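Long-range contact in ketosynthase (Streptomyces sp. MSC090213JE08, PDB 6KXD), which probably catalyses the decarboxylative condensation of acyl and malonyl groups carried on acyl carrier protein, giving a 3-oxoacyl chain: residues A[323-335]-A[355-367]. Numbering follows the deposited sequence.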
loop_
_atom_site.group_PDB
_atom_site.type_symbol
_atom_site.label_atom_id
_atom_site.label_comp_id
_atom_site.label_asym_id
_atom_site.label_seq_id
_atom_site.Cartn_x
_atom_site.Cartn_y
_atom_site.Cartn_z
ATOM N N ALA A 323 -33.824 -4.411 7.443
ATOM C CA ALA A 323 -33.439 -5.697 8.086
ATOM C C ALA A 323 -32.060 -6.173 7.607
ATOM O O ALA A 323 -31.924 -7.249 7.016
ATOM C CB ALA A 323 -34.499 -6.736 7.823
ATOM N N PRO A 324 -30.963 -5.442 7.918
ATOM C CA PRO A 324 -29.624 -5.891 7.544
ATOM C C PRO A 324 -29.202 -7.147 8.303
ATOM O O PRO A 324 -29.783 -7.493 9.327
ATOM C CB PRO A 324 -28.741 -4.698 7.937
ATOM C CG PRO A 324 -29.479 -4.082 9.109
ATOM C CD PRO A 324 -30.937 -4.205 8.716
ATOM N N PRO A 325 -28.140 -7.856 7.869
ATOM C CA PRO A 325 -27.678 -9.031 8.599
ATOM C C PRO A 325 -27.055 -8.567 9.917
ATOM O O PRO A 325 -26.826 -7.353 10.140
ATOM C CB PRO A 325 -26.657 -9.681 7.656
ATOM C CG PRO A 325 -26.119 -8.505 6.868
ATOM C CD PRO A 325 -27.281 -7.541 6.711
ATOM N N ARG A 326 -26.807 -9.536 10.795
ATOM C CA ARG A 326 -26.077 -9.283 12.004
ATOM C C ARG A 326 -24.739 -8.642 11.634
ATOM O O ARG A 326 -24.100 -9.082 10.699
ATOM C CB ARG A 326 -25.851 -10.585 12.777
ATOM C CG ARG A 326 -27.088 -11.027 13.545
ATOM C CD ARG A 326 -27.020 -12.449 14.041
ATOM N NE ARG A 326 -27.163 -13.414 12.969
ATOM C CZ ARG A 326 -27.327 -14.717 13.169
ATOM N NH1 ARG A 326 -27.451 -15.170 14.407
ATOM N NH2 ARG A 326 -27.363 -15.555 12.145
ATOM N N THR A 327 -24.358 -7.623 12.389
ATOM C CA THR A 327 -23.244 -6.783 12.093
ATOM C C THR A 327 -22.411 -6.674 13.372
ATOM O O THR A 327 -22.786 -6.038 14.321
ATOM C CB THR A 327 -23.723 -5.431 11.540
ATOM O OG1 THR A 327 -24.404 -5.679 10.315
ATOM C CG2 THR A 327 -22.595 -4.438 11.355
ATOM N N VAL A 328 -21.229 -7.276 13.335
ATOM C CA VAL A 328 -20.372 -7.400 14.470
ATOM C C VAL A 328 -19.054 -6.666 14.219
ATOM O O VAL A 328 -18.634 -6.496 13.069
ATOM C CB VAL A 328 -20.113 -8.886 14.773
ATOM C CG1 VAL A 328 -21.413 -9.668 14.776
ATOM C CG2 VAL A 328 -19.116 -9.522 13.817
ATOM N N ALA A 329 -18.419 -6.270 15.319
ATOM C CA ALA A 329 -17.200 -5.479 15.328
ATOM C C ALA A 329 -16.101 -6.205 16.123
ATOM O O ALA A 329 -15.963 -6.043 17.316
ATOM C CB ALA A 329 -17.479 -4.103 15.862
ATOM N N VAL A 330 -15.240 -6.919 15.388
ATOM C CA VAL A 330 -14.054 -7.633 15.894
ATOM C C VAL A 330 -13.108 -6.702 16.645
ATOM O O VAL A 330 -12.417 -7.133 17.573
ATOM C CB VAL A 330 -13.357 -8.344 14.712
ATOM C CG1 VAL A 330 -11.996 -8.919 15.078
ATOM C CG2 VAL A 330 -14.251 -9.426 14.141
ATOM N N LYS A 331 -13.075 -5.407 16.285
ATOM C CA LYS A 331 -12.223 -4.450 16.954
ATOM C C LYS A 331 -12.661 -4.227 18.413
ATOM O O LYS A 331 -11.919 -3.641 19.195
ATOM C CB LYS A 331 -12.234 -3.099 16.230
ATOM C CG LYS A 331 -11.593 -3.120 14.841
ATOM C CD LYS A 331 -11.565 -1.769 14.196
ATOM C CE LYS A 331 -10.913 -1.799 12.829
ATOM N NZ LYS A 331 -11.718 -2.595 11.885
ATOM N N SER A 332 -13.867 -4.676 18.749
ATOM C CA SER A 332 -14.278 -4.623 20.141
ATOM C C SER A 332 -13.275 -5.454 20.949
ATOM O O SER A 332 -12.862 -5.011 21.997
ATOM C CB SER A 332 -15.679 -5.089 20.325
ATOM O OG SER A 332 -15.821 -6.447 19.962
ATOM N N MET A 333 -12.819 -6.577 20.357
ATOM C CA MET A 333 -11.856 -7.453 20.985
ATOM C C MET A 333 -10.416 -7.035 20.650
ATOM O O MET A 333 -9.592 -6.880 21.532
ATOM C CB MET A 333 -12.078 -8.894 20.542
ATOM C CG MET A 333 -13.371 -9.487 21.030
ATOM S SD MET A 333 -13.745 -11.067 20.227
ATOM C CE MET A 333 -14.441 -10.503 18.669
ATOM N N LEU A 334 -10.091 -6.881 19.353
ATOM C CA LEU A 334 -8.687 -6.602 18.932
ATOM C C LEU A 334 -8.246 -5.182 19.224
ATOM O O LEU A 334 -7.077 -4.894 19.190
ATOM C CB LEU A 334 -8.592 -6.872 17.437
ATOM C CG LEU A 334 -8.791 -8.329 17.074
ATOM C CD1 LEU A 334 -8.651 -8.544 15.582
ATOM C CD2 LEU A 334 -7.793 -9.193 17.822
ATOM N N GLY A 335 -9.195 -4.273 19.449
ATOM C CA GLY A 335 -8.872 -2.903 19.290
ATOM C C GLY A 335 -8.636 -2.649 17.803
ATOM O O GLY A 335 -8.953 -3.500 16.950
ATOM N N HIS A 355 -16.130 -22.690 11.301
ATOM C CA HIS A 355 -16.464 -23.203 12.635
ATOM C C HIS A 355 -17.921 -22.894 13.010
ATOM O O HIS A 355 -18.347 -23.252 14.093
ATOM C CB HIS A 355 -15.470 -22.672 13.678
ATOM C CG HIS A 355 -14.100 -23.209 13.459
ATOM N ND1 HIS A 355 -13.791 -24.536 13.687
ATOM C CD2 HIS A 355 -12.985 -22.639 12.938
ATOM C CE1 HIS A 355 -12.531 -24.748 13.355
ATOM N NE2 HIS A 355 -12.018 -23.602 12.902
ATOM N N GLY A 356 -18.678 -22.265 12.101
ATOM C CA GLY A 356 -20.110 -22.043 12.267
ATOM C C GLY A 356 -20.395 -21.184 13.489
ATOM O O GLY A 356 -21.274 -21.489 14.281
ATOM N N PHE A 357 -19.651 -20.079 13.633
ATOM C CA PHE A 357 -19.928 -19.104 14.690
ATOM C C PHE A 357 -19.840 -17.665 14.169
ATOM O O PHE A 357 -19.308 -17.400 13.108
ATOM C CB PHE A 357 -18.978 -19.289 15.863
ATOM C CG PHE A 357 -17.598 -18.727 15.659
ATOM C CD1 PHE A 357 -17.295 -17.435 16.058
ATOM C CD2 PHE A 357 -16.596 -19.511 15.119
ATOM C CE1 PHE A 357 -16.015 -16.935 15.897
ATOM C CE2 PHE A 357 -15.310 -19.013 14.978
ATOM C CZ PHE A 357 -15.031 -17.719 15.348
ATOM N N ILE A 358 -20.391 -16.753 14.970
ATOM C CA ILE A 358 -20.344 -15.348 14.722
ATOM C C ILE A 358 -19.712 -14.720 15.949
ATOM O O ILE A 358 -20.242 -14.833 17.061
ATOM C CB ILE A 358 -21.731 -14.749 14.433
ATOM C CG1 ILE A 358 -22.420 -15.406 13.243
ATOM C CG2 ILE A 358 -21.606 -13.243 14.234
ATOM C CD1 ILE A 358 -23.825 -14.902 13.049
ATOM N N PRO A 359 -18.536 -14.071 15.793
ATOM C CA PRO A 359 -17.809 -13.542 16.927
ATOM C C PRO A 359 -18.576 -12.333 17.425
ATOM O O PRO A 359 -19.291 -11.698 16.642
ATOM C CB PRO A 359 -16.444 -13.159 16.351
ATOM C CG PRO A 359 -16.740 -12.840 14.907
ATOM C CD PRO A 359 -17.843 -13.805 14.523
ATOM N N PRO A 360 -18.428 -11.994 18.723
ATOM C CA PRO A 360 -19.234 -10.942 19.338
ATOM C C PRO A 360 -18.673 -9.530 19.201
ATOM O O PRO A 360 -17.447 -9.346 19.100
ATOM C CB PRO A 360 -19.199 -11.274 20.837
ATOM C CG PRO A 360 -17.873 -11.991 21.018
ATOM C CD PRO A 360 -17.539 -12.653 19.691
ATOM N N THR A 361 -19.590 -8.559 19.282
ATOM C CA THR A 361 -19.260 -7.204 19.643
ATOM C C THR A 361 -19.320 -7.103 21.172
ATOM O O THR A 361 -20.424 -7.079 21.750
ATOM C CB THR A 361 -20.213 -6.200 18.983
ATOM O OG1 THR A 361 -20.382 -6.564 17.617
ATOM C CG2 THR A 361 -19.736 -4.774 19.143
ATOM N N ILE A 362 -18.147 -7.040 21.810
ATOM C CA ILE A 362 -18.013 -7.084 23.253
ATOM C C ILE A 362 -18.058 -5.653 23.802
ATOM O O ILE A 362 -18.199 -4.704 23.051
ATOM C CB ILE A 362 -16.733 -7.848 23.655
ATOM C CG1 ILE A 362 -15.446 -7.030 23.456
ATOM C CG2 ILE A 362 -16.695 -9.172 22.931
ATOM C CD1 ILE A 362 -14.202 -7.621 24.132
ATOM N N ASN A 363 -17.999 -5.534 25.133
ATOM C CA ASN A 363 -18.157 -4.283 25.861
ATOM C C ASN A 363 -19.470 -3.584 25.452
ATOM O O ASN A 363 -19.561 -2.354 25.487
ATOM C CB ASN A 363 -16.947 -3.360 25.671
ATOM C CG ASN A 363 -15.614 -4.062 25.836
ATOM O OD1 ASN A 363 -15.464 -4.880 26.733
ATOM N ND2 ASN A 363 -14.650 -3.762 24.975
ATOM N N HIS A 364 -20.476 -4.362 25.048
ATOM C CA HIS A 364 -21.730 -3.814 24.558
ATOM C C HIS A 364 -22.740 -3.698 25.706
ATOM O O HIS A 364 -23.243 -4.737 26.206
ATOM C CB HIS A 364 -22.306 -4.652 23.419
ATOM C CG HIS A 364 -23.290 -3.887 22.587
ATOM N ND1 HIS A 364 -22.904 -2.809 21.811
ATOM C CD2 HIS A 364 -24.626 -4.015 22.412
ATOM C CE1 HIS A 364 -23.957 -2.327 21.183
ATOM N NE2 HIS A 364 -25.020 -3.051 21.521
ATOM N N ARG A 365 -23.015 -2.448 26.096
ATOM C CA ARG A 365 -24.030 -2.119 27.129
ATOM C C ARG A 365 -25.387 -1.918 26.455
ATOM O O ARG A 365 -26.336 -2.573 26.795
ATOM C CB ARG A 365 -23.630 -0.868 27.908
ATOM C CG ARG A 365 -22.509 -1.113 28.901
ATOM C CD ARG A 365 -21.406 -0.089 28.782
ATOM N NE ARG A 365 -21.488 1.068 29.667
ATOM C CZ ARG A 365 -21.099 2.294 29.326
ATOM N NH1 ARG A 365 -21.202 2.704 28.071
ATOM N NH2 ARG A 365 -20.564 3.090 30.236
ATOM N N GLU A 366 -25.429 -1.045 25.448
ATOM C CA GLU A 366 -26.670 -0.598 24.851
ATOM C C GLU A 366 -26.425 -0.141 23.408
ATOM O O GLU A 366 -25.593 0.733 23.194
ATOM C CB GLU A 366 -27.160 0.573 25.696
ATOM C CG GLU A 366 -28.495 1.124 25.244
ATOM C CD GLU A 366 -28.889 2.417 25.944
ATOM O OE1 GLU A 366 -28.103 2.936 26.790
ATOM O OE2 GLU A 366 -29.975 2.910 25.631
ATOM N N THR A 367 -27.175 -0.701 22.455
ATOM C CA THR A 367 -27.024 -0.407 21.045
ATOM C C THR A 367 -27.429 1.055 20.837
ATOM O O THR A 367 -28.440 1.523 21.376
ATOM C CB THR A 367 -27.794 -1.420 20.184
ATOM O OG1 THR A 367 -27.339 -2.734 20.510
ATOM C CG2 THR A 367 -27.593 -1.232 18.696
#
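Ser332 and Thr361 make the two hydrogen bonds that join 323-335 to 355-367, and apolar bumps fill in around them. Thr361 OG1 takes the Ala329 N-H at 3.0 Å and 152°, and is also bonded to Val375 O; its CG2 meanwhile rests on the Ala329 methyl. Ser332 OG accepts the straighter bond, from Ile362 N (3.0 Å, 168°), and donates to Ala329 O at 2.7 Å. With chi1 at 63° this hydroxyl sits between its own backbone N and carbonyl carbon, from where it bonds back to the carbonyl three residues earlier. Replacing Ser332 by an alanine is likely to leave the buried Ile362 N-H without its acceptor and Ala329 O with one donor fewer.

On one flank of this pair Met333, bent at chi3, lays its methyl CE against Pro360 CD (3.9 Å) and Pro359 CB, while its CG meets Ile362 CD1 at 3.7 Å; the side chain of Met333 thus fills the hollow between the prolines and the isoleucine. Further along, Val328 CG1 abuts Ile358 CG2 (3.6 Å), and the valine side chain crowds Pro359 O, a buried carbonyl with no polar partner in the model. At the far end Ile358 CD1 lies centred over one guanidinium face of Arg326, 3.5 Å from CZ.

Strand 326-328 pairs in parallel with strand 297-299, whose Phe297 also touches Val328 and Ile358. The contact therefore packs a proline-containing loop across strand 326-328 and the helical turn that follows it, within the C-terminal half of the thiolase-like ketosynthase fold.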